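Long-range contacts in DynF (Micromonospora chersina, PDB 6UBL), which is of unknown function but belongs to the dynemicin biosynthesis pathway and forms a two-chain assembly whose beta barrel binds palmitic acid: residues V21-P26 with Y205-Q210; A49-G54 with V192-S197; Y56-D61 with E95-I100; R65-P70 with N84-K89; A122-S127 with I158-S163. All blocks are in the same frame, centred on the assembly; numbering follows the deposited sequence.

Interaction 1: residues V21-P26 with Y205-Q210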
# COMPACT_ATOMS: atom_id res chain seq x y z
N VAL A 21 -6.48 -2.18 27.82
CA VAL A 21 -5.34 -1.74 28.61
C VAL A 21 -5.32 -0.22 28.61
O VAL A 21 -5.40 0.41 27.54
CB VAL A 21 -4.03 -2.31 28.06
CG1 VAL A 21 -2.88 -2.00 29.01
CG2 VAL A 21 -4.14 -3.82 27.83
N TYR A 22 -5.23 0.36 29.80
CA TYR A 22 -5.27 1.80 29.99
C TYR A 22 -4.07 2.25 30.81
O TYR A 22 -3.26 1.43 31.26
CB TYR A 22 -6.53 2.19 30.77
CG TYR A 22 -7.81 1.83 30.06
CD1 TYR A 22 -8.23 2.54 28.95
CD2 TYR A 22 -8.58 0.78 30.51
CE1 TYR A 22 -9.40 2.21 28.31
CE2 TYR A 22 -9.75 0.43 29.87
CZ TYR A 22 -10.15 1.16 28.77
OH TYR A 22 -11.33 0.81 28.14
N ALA A 23 -3.98 3.56 31.00
CA ALA A 23 -2.91 4.15 31.81
C ALA A 23 -2.80 3.45 33.16
O ALA A 23 -3.81 3.10 33.79
CB ALA A 23 -3.19 5.64 32.03
N GLY A 24 -1.56 3.27 33.62
CA GLY A 24 -1.29 2.55 34.84
C GLY A 24 -0.60 1.24 34.53
O GLY A 24 0.28 0.78 35.26
N ALA A 25 -1.01 0.64 33.42
CA ALA A 25 -0.43 -0.63 32.99
C ALA A 25 1.02 -0.43 32.57
O ALA A 25 1.32 0.51 31.82
CB ALA A 25 -1.24 -1.19 31.83
N PRO A 26 1.94 -1.27 33.03
CA PRO A 26 3.35 -1.08 32.65
C PRO A 26 3.57 -1.49 31.20
O PRO A 26 2.84 -2.31 30.64
CB PRO A 26 4.09 -2.03 33.59
CG PRO A 26 3.12 -3.17 33.77
CD PRO A 26 1.74 -2.52 33.78
N TYR A 205 -0.18 4.85 27.24
CA TYR A 205 -1.54 4.46 27.57
C TYR A 205 -2.32 5.65 28.11
O TYR A 205 -1.79 6.49 28.84
CB TYR A 205 -1.56 3.34 28.61
CG TYR A 205 -1.20 1.98 28.06
CD1 TYR A 205 -1.95 1.39 27.05
CD2 TYR A 205 -0.13 1.27 28.58
CE1 TYR A 205 -1.62 0.14 26.55
CE2 TYR A 205 0.20 0.02 28.11
CZ TYR A 205 -0.55 -0.54 27.09
OH TYR A 205 -0.20 -1.79 26.63
N LEU A 206 -3.60 5.71 27.74
CA LEU A 206 -4.48 6.77 28.18
C LEU A 206 -5.46 6.29 29.24
O LEU A 206 -5.74 5.09 29.37
CB LEU A 206 -5.28 7.29 26.98
CG LEU A 206 -4.38 7.83 25.87
CD1 LEU A 206 -5.20 8.13 24.62
CD2 LEU A 206 -3.64 9.06 26.35
N LYS A 207 -5.97 7.24 30.01
CA LYS A 207 -7.13 6.98 30.84
C LYS A 207 -8.38 6.97 29.96
O LYS A 207 -8.44 7.68 28.95
CB LYS A 207 -7.27 8.08 31.89
CG LYS A 207 -6.15 8.16 32.91
CD LYS A 207 -6.37 9.32 33.87
CE LYS A 207 -5.41 9.28 35.04
NZ LYS A 207 -3.98 9.16 34.64
N PRO A 208 -9.41 6.20 30.34
CA PRO A 208 -10.66 6.24 29.55
C PRO A 208 -11.18 7.64 29.32
O PRO A 208 -11.69 7.93 28.23
CB PRO A 208 -11.62 5.36 30.37
CG PRO A 208 -10.72 4.42 31.12
CD PRO A 208 -9.46 5.20 31.42
N ASP A 209 -11.08 8.53 30.31
CA ASP A 209 -11.62 9.88 30.16
C ASP A 209 -10.74 10.79 29.31
O ASP A 209 -11.09 11.96 29.12
CB ASP A 209 -11.93 10.51 31.52
CG ASP A 209 -10.68 10.80 32.34
OD1 ASP A 209 -9.55 10.62 31.83
OD2 ASP A 209 -10.83 11.24 33.51
N GLN A 210 -9.59 10.31 28.84
CA GLN A 210 -8.77 11.09 27.91
C GLN A 210 -9.13 10.82 26.46
O GLN A 210 -8.44 11.32 25.56
CB GLN A 210 -7.30 10.75 28.11
CG GLN A 210 -6.71 11.26 29.39
CD GLN A 210 -5.26 10.87 29.53
OE1 GLN A 210 -4.94 9.72 29.79
NE2 GLN A 210 -4.37 11.84 29.31
O HOH W 1 1.48 -3.46 28.19
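Two tyrosine rings, one from each segment, are covered on a face by an aliphatic group of the other. Val21 CG1 stands 3.3 Å above the plane of the Tyr205 ring, shifted toward the rim, with CZ its nearest ring atom; because CG1 is anti to the backbone N of Val21 (chi1 -172°), this methyl is the branch that makes the CH-pi contact. At the edge of the Tyr205 ring lies the carbonyl oxygen of Pro26. The Tyr22 ring is met by Pro208, whose CG sits 3.8 Å from the ring centroid and almost on the ring normal, the two side chains crossing at about a right angle. Leu206 O lies in the plane of the Tyr22 ring, at its edge.

That same Leu206 O accepts from Ala23 N at 2.8 Å. The bond is straight at hydrogen (165°), yet the donor stands well above the carbonyl plane, 63° out of it. Ala25 N returns to Tyr22 O at 3.2 Å, closing a beta turn over Ala23 and Gly24 that brings Ala25 CB to 4.2 Å from Tyr205 CE2. At the tip of Tyr205 one water donates to both the OH and Pro26 O, and the OH is also hydrogen-bonded to Asp38.

The contact lies at the surface, where the loop after strand 20-21 meets the C-terminal continuation of strand 193-205. Strand 37-50 joins them: Val21 pairs through its backbone with Ile37 and Asn39, Leu206 is hydrogen-bonded to Asn39 through the backbone, and the Tyr205 side chain touches Leu40.

Interaction 2: residues A49-G54 with V192-S197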
# COMPACT_ATOMS: atom_id res chain seq x y z
N ALA A 49 -1.70 17.62 -0.64
CA ALA A 49 -1.62 18.39 -1.87
C ALA A 49 -2.99 18.41 -2.54
O ALA A 49 -3.60 17.35 -2.76
CB ALA A 49 -0.59 17.79 -2.83
N VAL A 50 -3.49 19.61 -2.83
CA VAL A 50 -4.73 19.78 -3.58
C VAL A 50 -4.37 20.29 -4.97
O VAL A 50 -3.85 21.41 -5.11
CB VAL A 50 -5.70 20.74 -2.88
CG1 VAL A 50 -6.98 20.87 -3.70
CG2 VAL A 50 -6.00 20.26 -1.47
N PRO A 51 -4.59 19.50 -6.02
CA PRO A 51 -4.07 19.87 -7.35
C PRO A 51 -4.56 21.25 -7.78
O PRO A 51 -5.74 21.57 -7.68
CB PRO A 51 -4.63 18.77 -8.26
CG PRO A 51 -4.78 17.59 -7.36
CD PRO A 51 -5.19 18.15 -6.02
N GLY A 52 -3.62 22.05 -8.29
CA GLY A 52 -3.92 23.38 -8.76
C GLY A 52 -4.28 24.38 -7.69
O GLY A 52 -4.61 25.53 -8.03
N VAL A 53 -4.20 24.00 -6.42
CA VAL A 53 -4.72 24.84 -5.34
C VAL A 53 -3.63 25.14 -4.33
O VAL A 53 -3.29 26.30 -4.09
CB VAL A 53 -5.96 24.18 -4.70
CG1 VAL A 53 -6.44 24.98 -3.50
CG2 VAL A 53 -7.06 24.00 -5.75
N GLY A 54 -3.06 24.10 -3.72
CA GLY A 54 -2.01 24.32 -2.74
C GLY A 54 -1.57 23.03 -2.08
O GLY A 54 -2.03 21.93 -2.41
N VAL A 192 -9.53 13.90 -4.98
CA VAL A 192 -9.70 15.30 -4.61
C VAL A 192 -8.41 15.90 -4.08
O VAL A 192 -8.16 17.09 -4.26
CB VAL A 192 -10.81 15.39 -3.53
CG1 VAL A 192 -10.90 16.81 -2.97
CG2 VAL A 192 -12.13 14.92 -4.09
N ALA A 193 -7.59 15.09 -3.43
CA ALA A 193 -6.35 15.53 -2.82
C ALA A 193 -5.43 14.33 -2.72
O ALA A 193 -5.85 13.19 -2.95
CB ALA A 193 -6.60 16.15 -1.44
N TYR A 194 -4.18 14.60 -2.39
CA TYR A 194 -3.20 13.55 -2.16
C TYR A 194 -2.50 13.80 -0.84
O TYR A 194 -2.09 14.93 -0.54
CB TYR A 194 -2.16 13.54 -3.30
CG TYR A 194 -2.80 13.26 -4.65
CD1 TYR A 194 -3.35 14.28 -5.40
CD2 TYR A 194 -2.86 11.97 -5.15
CE1 TYR A 194 -3.95 14.04 -6.62
CE2 TYR A 194 -3.45 11.70 -6.37
CZ TYR A 194 -3.99 12.73 -7.10
OH TYR A 194 -4.58 12.47 -8.32
N LEU A 195 -2.35 12.74 -0.06
CA LEU A 195 -1.50 12.75 1.11
C LEU A 195 -0.09 12.49 0.61
O LEU A 195 0.18 11.44 0.01
CB LEU A 195 -1.96 11.67 2.07
CG LEU A 195 -1.25 11.47 3.41
CD1 LEU A 195 -1.47 12.68 4.30
CD2 LEU A 195 -1.80 10.21 4.06
N THR A 196 0.81 13.46 0.82
CA THR A 196 2.16 13.35 0.28
C THR A 196 3.20 12.95 1.32
O THR A 196 4.29 12.50 0.95
CB THR A 196 2.60 14.67 -0.38
OG1 THR A 196 2.51 15.74 0.55
CG2 THR A 196 1.72 14.97 -1.60
N SER A 197 2.92 13.16 2.61
CA SER A 197 3.80 12.65 3.65
C SER A 197 3.03 12.60 4.96
O SER A 197 2.05 13.31 5.14
CB SER A 197 5.07 13.49 3.80
OG SER A 197 4.77 14.72 4.40
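An antiparallel strand pairing reaches its end here, where strand 37-50 runs alongside the start of strand 193-205 just before the chain turns back into strand 54-68. Ala49 and Tyr194 form a hydrogen-bonded pair: Ala49 N donates to Tyr194 O at 2.7 Å, nearly along the C=O axis, and Tyr194 N returns to Ala49 O at 2.8 Å, in the carbonyl plane. Ala193 CA adds a CA-H...O contact to Ala49 O. Beyond this pair the tight connection to strand 54-68 begins, and Val50 O accepts from both Val53 N and Gly54 N, the pattern of a classic beta bulge within a beta hairpin. The turn carries Pro51 back toward Tyr194, so that Pro51 CG meets Tyr194 CE1 at 3.7 Å, in the plane of the ring and at its edge, with the two side chains roughly perpendicular. On the face bearing Ala49, Tyr194 and Thr196, Ala49 CB touches Thr196 CG2 at 3.8 Å. The second subunit packs on this face: its Phe118 meets the Tyr194 ring and touches Ala49 and Thr196, and its Gln113 is hydrogen-bonded to Tyr194 OH. Val50 directs its side chain away from segment 192-197, though its CG2 still lies 4.2 Å from Ala193 CB.

Interaction 3: residues Y56-D61 with E95-I100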
# COMPACT_ATOMS: atom_id res chain seq x y z
N TYR A 56 -0.56 21.72 2.04
CA TYR A 56 -0.85 22.11 3.41
C TYR A 56 -0.30 21.09 4.38
O TYR A 56 -0.44 19.89 4.17
CB TYR A 56 -2.36 22.22 3.59
CG TYR A 56 -3.02 23.07 2.53
CD1 TYR A 56 -2.94 24.44 2.60
CD2 TYR A 56 -3.69 22.49 1.46
CE1 TYR A 56 -3.52 25.24 1.63
CE2 TYR A 56 -4.28 23.28 0.49
CZ TYR A 56 -4.19 24.65 0.58
OH TYR A 56 -4.77 25.45 -0.38
N THR A 57 0.33 21.58 5.45
CA THR A 57 0.88 20.73 6.48
C THR A 57 0.07 20.94 7.76
O THR A 57 -0.06 22.08 8.23
CB THR A 57 2.35 21.06 6.72
OG1 THR A 57 3.08 20.85 5.50
CG2 THR A 57 2.91 20.15 7.80
N VAL A 58 -0.46 19.85 8.32
CA VAL A 58 -1.38 19.93 9.44
C VAL A 58 -0.91 18.99 10.54
O VAL A 58 -0.59 17.82 10.28
CB VAL A 58 -2.82 19.57 9.03
CG1 VAL A 58 -3.77 19.74 10.22
CG2 VAL A 58 -3.27 20.43 7.86
N ALA A 59 -0.90 19.50 11.77
CA ALA A 59 -0.55 18.71 12.94
C ALA A 59 -1.82 18.15 13.57
O ALA A 59 -2.82 18.86 13.72
CB ALA A 59 0.17 19.59 13.96
N PHE A 60 -1.75 16.88 13.96
CA PHE A 60 -2.88 16.17 14.54
C PHE A 60 -2.51 15.58 15.90
O PHE A 60 -1.35 15.23 16.14
CB PHE A 60 -3.31 15.00 13.65
CG PHE A 60 -3.90 15.41 12.34
CD1 PHE A 60 -3.10 15.80 11.29
CD2 PHE A 60 -5.27 15.38 12.16
CE1 PHE A 60 -3.65 16.17 10.08
CE2 PHE A 60 -5.83 15.75 10.95
CZ PHE A 60 -5.02 16.14 9.91
N ASP A 61 -3.50 15.47 16.77
CA ASP A 61 -3.36 14.82 18.06
C ASP A 61 -4.60 13.97 18.28
O ASP A 61 -5.70 14.30 17.82
CB ASP A 61 -3.19 15.86 19.18
CG ASP A 61 -2.91 15.22 20.52
OD1 ASP A 61 -1.97 14.40 20.61
OD2 ASP A 61 -3.59 15.58 21.51
N GLU A 95 -5.94 26.83 8.70
CA GLU A 95 -6.76 27.94 8.24
C GLU A 95 -7.45 27.59 6.93
O GLU A 95 -8.65 27.80 6.77
CB GLU A 95 -5.88 29.18 8.07
CG GLU A 95 -6.57 30.39 7.43
CD GLU A 95 -7.75 30.90 8.23
OE1 GLU A 95 -8.43 31.84 7.77
OE2 GLU A 95 -7.98 30.38 9.34
N GLU A 96 -6.69 27.04 5.98
CA GLU A 96 -7.22 26.81 4.64
C GLU A 96 -8.16 25.61 4.58
O GLU A 96 -9.19 25.66 3.90
CB GLU A 96 -6.07 26.62 3.66
CG GLU A 96 -5.14 27.83 3.54
CD GLU A 96 -3.94 27.78 4.47
OE1 GLU A 96 -3.95 27.02 5.45
OE2 GLU A 96 -2.97 28.53 4.21
N LEU A 97 -7.83 24.53 5.28
CA LEU A 97 -8.61 23.30 5.20
C LEU A 97 -9.61 23.14 6.33
O LEU A 97 -10.43 22.22 6.29
CB LEU A 97 -7.68 22.10 5.18
CG LEU A 97 -6.61 22.11 4.09
CD1 LEU A 97 -5.79 20.83 4.20
CD2 LEU A 97 -7.22 22.26 2.71
N GLY A 98 -9.56 24.00 7.35
CA GLY A 98 -10.43 23.88 8.49
C GLY A 98 -9.98 22.78 9.44
O GLY A 98 -8.86 22.27 9.37
N LYS A 99 -10.89 22.41 10.34
CA LYS A 99 -10.64 21.33 11.28
C LYS A 99 -10.84 19.99 10.59
O LYS A 99 -11.90 19.72 10.02
CB LYS A 99 -11.61 21.45 12.47
CG LYS A 99 -11.42 20.44 13.58
CD LYS A 99 -12.37 20.73 14.74
CE LYS A 99 -11.68 20.49 16.09
NZ LYS A 99 -11.98 21.56 17.09
N ILE A 100 -9.82 19.13 10.66
CA ILE A 100 -9.82 17.83 10.01
C ILE A 100 -9.87 16.77 11.10
O ILE A 100 -9.07 16.79 12.05
CB ILE A 100 -8.56 17.65 9.14
CG1 ILE A 100 -8.45 18.80 8.12
CG2 ILE A 100 -8.59 16.30 8.43
CD1 ILE A 100 -7.12 18.85 7.38
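Alternate side chains of one barrel strand are packed on by a loop that runs nearly along the strand. Tyr56, Val58 and Phe60, successive same-side residues of strand 54-68, meet the connection between strands 81-92 and 100-104. The touching parts run 31° apart, and their nearest CA atoms are 8.0 Å apart at Tyr56 and Glu96, a layer separation filled by side chains, too wide for strand pairing.

Tyr56 lays one side of its ring on two successive loop residues. Leu97 lies obliquely across it, CD2 over that face at 4.1 Å from the ring centroid in a CH-pi contact, while CD1 of Leu97 reaches the Tyr56 CB at 3.8 Å. Glu96 meets the CE1 side of the ring obliquely, from the same side as Leu97: its CB is 3.5 Å from Tyr56 CE1. A bend at chi2 (93°) folds the rest of the glutamate alongside the ring, so that CG and CD also touch CE1 and the carboxylate plane stands 49° from that of the ring. It is thus the aliphatic part of Glu96 that makes the closest approach. The backbone O of Glu96 is hydrogen-bonded to Lys143, and Leu97 also touches Leu144, which ties the loop to a second turn of the fold.

Further along, Val58 CG2 meets Ile100 CD1 at 4.2 Å, the two side chains crossing obliquely. Both Val58 and Ile100 are buried. Phe60 closes the row toward the fatty acid, with Met90 of strand 81-92 beside it. Its ring turns an edge to Ile100, whose CG2 lies in the ring plane 3.8 Å from Phe60 CE2.

Interaction 4: residues R65-P70 with N84-K89. With PLM (palmitic acid), chain C.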
# COMPACT_ATOMS: atom_id res chain seq x y z
N ARG A 65 -6.97 2.77 19.26
CA ARG A 65 -7.23 1.54 20.00
C ARG A 65 -6.80 0.39 19.09
O ARG A 65 -7.31 0.25 17.97
CB ARG A 65 -8.70 1.46 20.40
CG ARG A 65 -9.10 2.62 21.34
CD ARG A 65 -10.54 2.52 21.83
NE ARG A 65 -10.73 1.27 22.55
CZ ARG A 65 -11.59 0.34 22.18
NH1 ARG A 65 -12.38 0.53 21.14
NH2 ARG A 65 -11.68 -0.79 22.87
N VAL A 66 -5.84 -0.41 19.56
CA VAL A 66 -5.20 -1.44 18.76
C VAL A 66 -5.30 -2.76 19.52
O VAL A 66 -4.77 -2.87 20.63
CB VAL A 66 -3.73 -1.12 18.46
CG1 VAL A 66 -3.07 -2.25 17.69
CG2 VAL A 66 -3.61 0.21 17.69
N VAL A 67 -5.98 -3.75 18.93
CA VAL A 67 -6.03 -5.08 19.53
C VAL A 67 -4.83 -5.88 19.08
O VAL A 67 -4.42 -5.83 17.90
CB VAL A 67 -7.35 -5.81 19.20
CG1 VAL A 67 -7.50 -6.03 17.72
CG2 VAL A 67 -7.40 -7.14 19.95
N ARG A 68 -4.25 -6.63 20.01
CA ARG A 68 -3.13 -7.52 19.76
C ARG A 68 -3.59 -8.97 19.89
O ARG A 68 -4.34 -9.32 20.81
CB ARG A 68 -1.99 -7.30 20.75
CG ARG A 68 -1.19 -6.03 20.54
CD ARG A 68 -0.13 -5.81 21.63
NE ARG A 68 -0.68 -5.27 22.86
CZ ARG A 68 -1.06 -5.99 23.91
NH1 ARG A 68 -0.94 -7.31 23.91
NH2 ARG A 68 -1.56 -5.38 24.98
N SER A 69 -3.12 -9.82 18.98
CA SER A 69 -3.30 -11.25 19.12
C SER A 69 -2.43 -11.72 20.28
O SER A 69 -1.53 -10.99 20.73
CB SER A 69 -2.82 -11.95 17.85
OG SER A 69 -1.40 -11.88 17.71
N PRO A 70 -2.63 -12.94 20.77
CA PRO A 70 -1.63 -13.53 21.65
C PRO A 70 -0.31 -13.62 20.89
O PRO A 70 -0.29 -13.77 19.66
CB PRO A 70 -2.19 -14.92 21.97
CG PRO A 70 -3.17 -15.21 20.86
CD PRO A 70 -3.74 -13.87 20.47
N ASN A 84 -4.87 -5.37 14.97
CA ASN A 84 -5.87 -4.66 14.19
C ASN A 84 -6.05 -3.29 14.84
O ASN A 84 -6.15 -3.18 16.06
CB ASN A 84 -7.26 -5.31 14.20
CG ASN A 84 -7.38 -6.61 13.40
OD1 ASN A 84 -8.41 -7.28 13.48
ND2 ASN A 84 -6.35 -6.97 12.63
N LEU A 85 -6.16 -2.25 14.01
CA LEU A 85 -6.53 -0.92 14.48
C LEU A 85 -8.06 -0.87 14.45
O LEU A 85 -8.66 -0.92 13.38
CB LEU A 85 -5.91 0.13 13.57
CG LEU A 85 -6.25 1.60 13.80
CD1 LEU A 85 -5.91 2.01 15.21
CD2 LEU A 85 -5.51 2.46 12.78
N ILE A 86 -8.68 -0.81 15.63
CA ILE A 86 -10.13 -0.97 15.72
C ILE A 86 -10.90 0.33 15.94
O ILE A 86 -12.13 0.35 15.73
CB ILE A 86 -10.56 -2.02 16.77
CG1 ILE A 86 -10.20 -1.57 18.20
CG2 ILE A 86 -9.92 -3.37 16.48
CD1 ILE A 86 -10.71 -2.54 19.28
N GLU A 87 -10.23 1.40 16.36
CA GLU A 87 -10.90 2.67 16.53
C GLU A 87 -9.82 3.74 16.58
O GLU A 87 -8.71 3.49 17.06
CB GLU A 87 -11.72 2.72 17.83
CG GLU A 87 -12.76 3.84 17.86
CD GLU A 87 -13.63 3.81 19.10
OE1 GLU A 87 -13.32 3.05 20.03
OE2 GLU A 87 -14.65 4.54 19.13
N MET A 88 -10.14 4.92 16.04
CA MET A 88 -9.21 6.04 16.02
C MET A 88 -9.99 7.34 16.11
O MET A 88 -11.16 7.41 15.71
CB MET A 88 -8.39 6.06 14.72
CG MET A 88 -7.36 7.18 14.60
SD MET A 88 -6.33 6.87 13.16
CE MET A 88 -7.49 7.01 11.82
N LYS A 89 -9.34 8.36 16.65
CA LYS A 89 -9.80 9.74 16.48
C LYS A 89 -8.57 10.63 16.56
O LYS A 89 -7.92 10.68 17.61
CB LYS A 89 -10.83 10.16 17.53
CG LYS A 89 -11.39 11.56 17.27
CD LYS A 89 -12.55 11.94 18.18
CE LYS A 89 -13.27 13.20 17.68
NZ LYS A 89 -14.50 13.53 18.45
C1 PLM C . 0.50 -2.20 19.71
O1 PLM C . -0.60 -1.71 20.20
O2 PLM C . 1.23 -2.94 20.31
C2 PLM C . 0.80 -1.73 18.32
C3 PLM C . 0.70 -0.25 18.09
C4 PLM C . 1.07 0.04 16.67
C5 PLM C . 0.40 1.22 16.07
C6 PLM C . 0.75 1.39 14.61
C7 PLM C . 1.01 2.84 14.28
C8 PLM C . -0.08 3.75 14.80
C9 PLM C . -1.43 3.49 14.19
CA PLM C . -1.68 4.37 12.99
CB PLM C . -2.06 5.78 13.40
CC PLM C . -3.13 6.35 12.53
CD PLM C . -2.66 7.43 11.58
CE PLM C . -3.52 7.46 10.34
CF PLM C . -3.50 8.74 9.57
CG PLM C . -4.39 8.70 8.38
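Arg65 lays its guanidinium under Ile86, whose CD1 stands over one face of the group at 4.0 Å from Arg65 NH1. A bend at chi3 (59°) turns the arginine along Glu87, and the two side chains run side by side the same way. Arg65 NH1 and Glu87 OE1 form a salt bridge at 2.9 Å through the anti lone pair of OE1; the bond is somewhat bent, and the guanidinium and carboxylate planes are 80° apart. The other nitrogens are held from outside, NE by Asn39 and NH2 by Asn20, so the rotation of the group is fixed on several sides.

Beneath these side chains strands 54-68 and 81-92 pair as antiparallel neighbours of the barrel wall. Ile86 and Glu87 both face Arg65 in a classic beta bulge: Arg65 N donates to Glu87 O, and Ile86 N to Arg65 O, each at 2.9 Å. Past the bulge Val66 and Leu85 are a non-hydrogen-bonded pair, and Val67 and Asn84 a hydrogen-bonded one, with Val67 CG1, in the crowded position between N and carbonyl carbon, 3.6 Å from Asn84 CB.

The face carrying Val66 and Leu85 looks to the bound palmitic acid. Val66 CG1 lies 3.6 Å from its O1, and Arg68 CD 3.4 Å from its O2, which is near the guanidinium plane. Arg68 NE makes a salt bridge to Asp38. Met88, modelled in two conformers, places SD 3.3 Å from carbon CC of the palmitic acid.

Interaction 5: residues A122-S127 with I158-S163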
# COMPACT_ATOMS: atom_id res chain seq x y z
N ALA A 122 19.86 -1.60 10.17
CA ALA A 122 19.43 -0.22 10.29
C ALA A 122 19.90 0.46 11.57
O ALA A 122 19.45 1.57 11.85
CB ALA A 122 17.90 -0.16 10.21
N GLY A 123 20.72 -0.19 12.38
CA GLY A 123 21.12 0.46 13.61
C GLY A 123 20.11 0.32 14.73
O GLY A 123 20.21 1.05 15.73
N GLU A 124 19.15 -0.57 14.59
CA GLU A 124 18.17 -0.81 15.62
C GLU A 124 18.84 -1.59 16.74
O GLU A 124 19.93 -2.16 16.56
CB GLU A 124 17.07 -1.67 15.02
CG GLU A 124 16.21 -0.94 14.00
CD GLU A 124 15.36 -1.88 13.18
OE1 GLU A 124 15.93 -2.86 12.63
OE2 GLU A 124 14.14 -1.67 13.10
N GLY A 125 18.22 -1.58 17.91
CA GLY A 125 18.83 -2.29 19.00
C GLY A 125 18.83 -3.75 18.60
O GLY A 125 17.96 -4.20 17.85
N PRO A 126 19.75 -4.53 19.16
CA PRO A 126 19.82 -5.94 18.77
C PRO A 126 18.55 -6.62 19.25
O PRO A 126 18.10 -6.36 20.37
CB PRO A 126 21.05 -6.47 19.52
CG PRO A 126 21.91 -5.23 19.74
CD PRO A 126 20.92 -4.11 19.95
N SER A 127 17.92 -7.39 18.37
CA SER A 127 16.68 -8.10 18.66
C SER A 127 15.44 -7.25 18.41
O SER A 127 14.32 -7.75 18.59
CB SER A 127 16.61 -8.67 20.08
OG SER A 127 17.69 -9.55 20.32
N ILE A 158 6.70 1.48 12.37
CA ILE A 158 7.54 1.81 13.51
C ILE A 158 8.69 0.82 13.50
O ILE A 158 8.47 -0.39 13.60
CB ILE A 158 6.79 1.74 14.85
CG1 ILE A 158 5.57 2.65 14.85
CG2 ILE A 158 7.75 2.11 15.98
CD1 ILE A 158 4.68 2.45 16.07
N ASP A 159 9.92 1.34 13.44
CA ASP A 159 11.12 0.53 13.47
C ASP A 159 11.70 0.56 14.88
O ASP A 159 11.25 1.32 15.75
CB ASP A 159 12.12 1.05 12.44
CG ASP A 159 11.57 0.97 11.01
OD1 ASP A 159 10.99 -0.07 10.65
OD2 ASP A 159 11.70 1.96 10.26
N ASP A 160 12.70 -0.29 15.11
CA ASP A 160 13.40 -0.35 16.40
C ASP A 160 12.41 -0.57 17.55
O ASP A 160 12.44 0.11 18.58
CB ASP A 160 14.25 0.91 16.62
CG ASP A 160 15.33 0.73 17.65
OD1 ASP A 160 15.57 -0.41 18.10
OD2 ASP A 160 16.01 1.73 17.99
N VAL A 161 11.54 -1.57 17.38
CA VAL A 161 10.54 -1.89 18.39
C VAL A 161 11.20 -2.73 19.48
O VAL A 161 11.61 -3.87 19.23
CB VAL A 161 9.34 -2.62 17.78
CG1 VAL A 161 8.42 -3.15 18.87
CG2 VAL A 161 8.58 -1.70 16.84
N ARG A 162 11.29 -2.18 20.68
CA ARG A 162 11.88 -2.87 21.82
C ARG A 162 10.87 -3.15 22.92
O ARG A 162 11.21 -3.78 23.92
CB ARG A 162 13.02 -2.02 22.39
CG ARG A 162 14.02 -1.56 21.35
CD ARG A 162 15.14 -0.75 21.99
NE ARG A 162 15.95 -0.10 20.97
CZ ARG A 162 17.09 0.55 21.21
NH1 ARG A 162 17.56 0.63 22.45
NH2 ARG A 162 17.75 1.12 20.22
N SER A 163 9.63 -2.71 22.75
CA SER A 163 8.55 -3.07 23.66
C SER A 163 7.27 -3.17 22.85
O SER A 163 7.13 -2.55 21.80
CB SER A 163 8.36 -2.05 24.79
OG SER A 163 7.89 -0.81 24.30
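Asp160 has CG anti to its backbone N (chi1 -160°) on a residue of left-handed backbone conformation (phi 55°), which turns its carboxylate to where both Gly125 N and Arg162 can reach it. Glu124 has CG anti to the carbonyl carbon (chi1 -70°) and continues extended, carrying OE2 to the backbone of Asp160. The bonds therefore interlock: Asp160 N donates to Glu124 OE2 at 2.8 Å, on its anti lone pair, while Gly125 N donates to Asp160 OD1 at 2.9 Å from above the carboxylate plane.

Asp160 OD1 takes a second donor, Arg162 NE, at 2.9 Å. With Arg162 NH2 bonded to Asp160 OD2 at 2.9 Å, on its syn lone pair, the arginine grips the carboxylate side-on. Asp160 sits at a corner in strand 154-161, where the chain changes direction, and the extended Arg162 side chain reaches back across that corner. The loop between strands 108-115 and 129-141 settles on this clamp: Gly125, without a side chain, brings its CA to 3.6 Å above the guanidinium plane, offset toward the rim.

Asp159 CB lies 3.5 Å from Glu124 OE2, and the two carboxylates are turned steeply against each other. Their like charges come as near as 4.3 Å, Glu124 OE2 to Asp159 OD1. Arg177 of the second subunit makes salt bridges to both oxygens, which would offset the repulsion, and Tyr176 of that subunit is hydrogen-bonded to Asp159 OD2.

In the fold
Strand 54-68 joins interaction 3 to interaction 4, whose centres are 25 Å apart, so the two mark distant stretches of one barrel strand along the palmitic acid. Interaction 2 adjoins interaction 3 at the far end, Val50 CG2 lying 4.0 Å from Tyr56 CE2. At the carboxylate end interaction 1 touches interaction 4 through Tyr205 OH and Arg68 NH2, 4.2 Å apart, and Asp38 binds both side chains. Side chains of interactions 1 and 3 come within about 6 and 7 Å of the ligand, whereas interaction 4 contacts it directly. Interactions 2 and 5, with centres 33 Å apart, both meet the second subunit.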